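Local coordinates for protein 6-phosphogluconolactonase (Trypanosoma cruzi, PDB 6VYE) that probably hydrolyses 6-phosphoglucono-lactone to 6-phosphogluconate, the second step of the pentose phosphate pathway, at residues R75-F81 with I107-V113. Numbering follows the deposited sequence.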
loop_
_atom_site.group_PDB
_atom_site.type_symbol
_atom_site.label_atom_id
_atom_site.label_comp_id
_atom_site.label_asym_id
_atom_site.label_seq_id
_atom_site.Cartn_x
_atom_site.Cartn_y
_atom_site.Cartn_z
ATOM N N ARG A 75 1.680 -20.519 6.028
ATOM C CA ARG A 75 0.572 -19.782 5.365
ATOM C C ARG A 75 0.199 -18.540 6.194
ATOM O O ARG A 75 -1.009 -18.356 6.476
ATOM C CB ARG A 75 -0.620 -20.739 5.207
ATOM C CG ARG A 75 -0.299 -21.989 4.394
ATOM C CD ARG A 75 -1.381 -23.048 4.354
ATOM N NE ARG A 75 -2.698 -22.454 4.136
ATOM C CZ ARG A 75 -3.200 -22.106 2.962
ATOM N NH1 ARG A 75 -2.532 -22.316 1.850
ATOM N NH2 ARG A 75 -4.409 -21.582 2.888
ATOM N N ALA A 76 1.168 -17.731 6.619
ATOM C CA ALA A 76 0.936 -16.589 7.527
ATOM C C ALA A 76 0.247 -15.401 6.837
ATOM O O ALA A 76 -0.458 -14.656 7.563
ATOM C CB ALA A 76 2.224 -16.171 8.153
ATOM N N LEU A 77 0.355 -15.260 5.514
ATOM C CA LEU A 77 -0.075 -14.038 4.780
ATOM C C LEU A 77 -0.841 -14.408 3.509
ATOM O O LEU A 77 -0.446 -15.346 2.774
ATOM C CB LEU A 77 1.133 -13.150 4.418
ATOM C CG LEU A 77 1.764 -12.352 5.568
ATOM C CD1 LEU A 77 2.952 -11.524 5.097
ATOM C CD2 LEU A 77 0.778 -11.459 6.288
ATOM N N ARG A 78 -1.851 -13.596 3.225
ATOM C CA ARG A 78 -2.583 -13.575 1.945
ATOM C C ARG A 78 -2.268 -12.222 1.309
ATOM O O ARG A 78 -2.535 -11.163 1.916
ATOM C CB ARG A 78 -4.069 -13.845 2.185
ATOM C CG ARG A 78 -4.813 -14.233 0.927
ATOM C CD ARG A 78 -6.328 -14.194 1.175
ATOM N NE ARG A 78 -6.755 -15.244 2.111
ATOM C CZ ARG A 78 -6.894 -16.537 1.805
ATOM N NH1 ARG A 78 -6.622 -17.003 0.597
ATOM N NH2 ARG A 78 -7.269 -17.389 2.728
ATOM N N PHE A 79 -1.597 -12.300 0.170
ATOM C CA PHE A 79 -0.968 -11.164 -0.523
ATOM C C PHE A 79 -1.969 -10.584 -1.524
ATOM O O PHE A 79 -2.332 -11.269 -2.504
ATOM C CB PHE A 79 0.335 -11.622 -1.186
ATOM C CG PHE A 79 1.416 -12.060 -0.221
ATOM C CD1 PHE A 79 2.265 -11.124 0.340
ATOM C CD2 PHE A 79 1.608 -13.406 0.072
ATOM C CE1 PHE A 79 3.254 -11.507 1.232
ATOM C CE2 PHE A 79 2.602 -13.799 0.961
ATOM C CZ PHE A 79 3.461 -12.849 1.484
ATOM N N PHE A 80 -2.337 -9.336 -1.292
ATOM C CA PHE A 80 -3.148 -8.469 -2.184
ATOM C C PHE A 80 -2.265 -7.309 -2.638
ATOM O O PHE A 80 -1.162 -7.185 -2.152
ATOM C CB PHE A 80 -4.353 -7.935 -1.419
ATOM C CG PHE A 80 -5.344 -8.979 -0.968
ATOM C CD1 PHE A 80 -5.126 -9.730 0.181
ATOM C CD2 PHE A 80 -6.523 -9.188 -1.667
ATOM C CE1 PHE A 80 -6.043 -10.686 0.607
ATOM C CE2 PHE A 80 -7.426 -10.166 -1.260
ATOM C CZ PHE A 80 -7.176 -10.924 -0.129
ATOM N N PHE A 81 -2.760 -6.477 -3.534
ATOM C CA PHE A 81 -2.020 -5.303 -4.053
ATOM C C PHE A 81 -2.795 -4.047 -3.699
ATOM O O PHE A 81 -4.020 -4.036 -3.903
ATOM C CB PHE A 81 -1.761 -5.470 -5.546
ATOM C CG PHE A 81 -0.797 -6.590 -5.809
ATOM C CD1 PHE A 81 0.564 -6.339 -5.893
ATOM C CD2 PHE A 81 -1.249 -7.900 -5.829
ATOM C CE1 PHE A 81 1.451 -7.384 -6.091
ATOM C CE2 PHE A 81 -0.349 -8.948 -5.975
ATOM C CZ PHE A 81 0.998 -8.679 -6.128
ATOM N N ILE A 107 4.953 -18.878 -3.037
ATOM C CA ILE A 107 3.797 -18.803 -2.088
ATOM C C ILE A 107 2.646 -19.634 -2.642
ATOM O O ILE A 107 2.363 -19.590 -3.826
ATOM C CB ILE A 107 3.390 -17.330 -1.850
ATOM C CG1 ILE A 107 4.557 -16.550 -1.261
ATOM C CG2 ILE A 107 2.127 -17.203 -0.992
ATOM C CD1 ILE A 107 5.135 -17.141 0.014
ATOM N N PRO A 108 1.935 -20.427 -1.814
ATOM C CA PRO A 108 0.748 -21.152 -2.285
ATOM C C PRO A 108 -0.235 -20.233 -3.029
ATOM O O PRO A 108 -0.358 -19.048 -2.665
ATOM C CB PRO A 108 0.133 -21.704 -1.002
ATOM C CG PRO A 108 1.319 -21.841 -0.055
ATOM C CD PRO A 108 2.250 -20.698 -0.400
ATOM N N GLU A 109 -0.830 -20.749 -4.102
ATOM C CA GLU A 109 -1.547 -19.945 -5.130
ATOM C C GLU A 109 -2.772 -19.278 -4.502
ATOM O O GLU A 109 -3.061 -18.106 -4.847
ATOM C CB GLU A 109 -1.927 -20.777 -6.359
ATOM C CG GLU A 109 -2.967 -21.852 -6.094
ATOM C CD GLU A 109 -3.463 -22.530 -7.361
ATOM O OE1 GLU A 109 -4.679 -22.507 -7.606
ATOM O OE2 GLU A 109 -2.614 -23.023 -8.132
ATOM N N ASP A 110 -3.447 -19.955 -3.582
ATOM C CA ASP A 110 -4.644 -19.395 -2.907
ATOM C C ASP A 110 -4.238 -18.173 -2.075
ATOM O O ASP A 110 -5.133 -17.389 -1.755
ATOM C CB ASP A 110 -5.392 -20.453 -2.091
ATOM C CG ASP A 110 -4.712 -20.865 -0.791
ATOM O OD1 ASP A 110 -3.563 -21.359 -0.832
ATOM O OD2 ASP A 110 -5.338 -20.682 0.262
ATOM N N LEU A 111 -2.946 -17.994 -1.769
ATOM C CA LEU A 111 -2.444 -16.901 -0.888
ATOM C C LEU A 111 -1.911 -15.736 -1.736
ATOM O O LEU A 111 -1.389 -14.773 -1.176
ATOM C CB LEU A 111 -1.372 -17.464 0.049
ATOM C CG LEU A 111 -1.823 -18.443 1.135
ATOM C CD1 LEU A 111 -0.685 -18.689 2.134
ATOM C CD2 LEU A 111 -3.067 -17.983 1.862
ATOM N N VAL A 112 -2.114 -15.785 -3.052
ATOM C CA VAL A 112 -1.614 -14.741 -3.977
ATOM C C VAL A 112 -2.810 -14.224 -4.744
ATOM O O VAL A 112 -3.399 -15.011 -5.466
ATOM C CB VAL A 112 -0.515 -15.301 -4.900
ATOM C CG1 VAL A 112 -0.026 -14.242 -5.872
ATOM C CG2 VAL A 112 0.619 -15.870 -4.088
ATOM N N VAL A 113 -3.138 -12.951 -4.591
ATOM C CA VAL A 113 -4.403 -12.393 -5.136
ATOM C C VAL A 113 -4.076 -11.172 -5.982
ATOM O O VAL A 113 -4.207 -10.050 -5.519
ATOM C CB VAL A 113 -5.383 -12.106 -3.978
ATOM C CG1 VAL A 113 -6.795 -11.902 -4.482
ATOM C CG2 VAL A 113 -5.333 -13.228 -2.937
#
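Start at Asp110, whose carboxylate meets the Arg75 guanidinium end-on in a two-pronged salt bridge: Arg75 NH1 to Asp110 OD1 is 3.0 Å and NH2 to OD2 2.9 Å. Arg75 chi3, p (44°), bends its tip back to this acid. Arg78, extended at chi1 and chi2 but turned at chi3 (m), completes a salt-bridge network through a long bridge, NH1 to Asp110 OD2 3.9 Å. Leu111 (mt) slides between the arginines, its CD2 over a face of each guanidinium. The backbones form a single parallel bridge, Phe79 N to Leu111 O and Val113 N to Phe79 O, both 2.8 Å. Phe79 and Phe80 share chi1 m, and strand alternation puts their rings on opposite faces: Val113 (chi1 t) sets its CB over the Phe80 ring in a CH-pi contact, while Phe79 CE2 is 4.0 Å from Ile107 CG2. The loop flanks strand 77-85 of the mixed central sheet opposite parallel neighbour 46-50, with helices 68-73 and 95-104 around Phe79 and helix 128-146 against Phe80 and Val113.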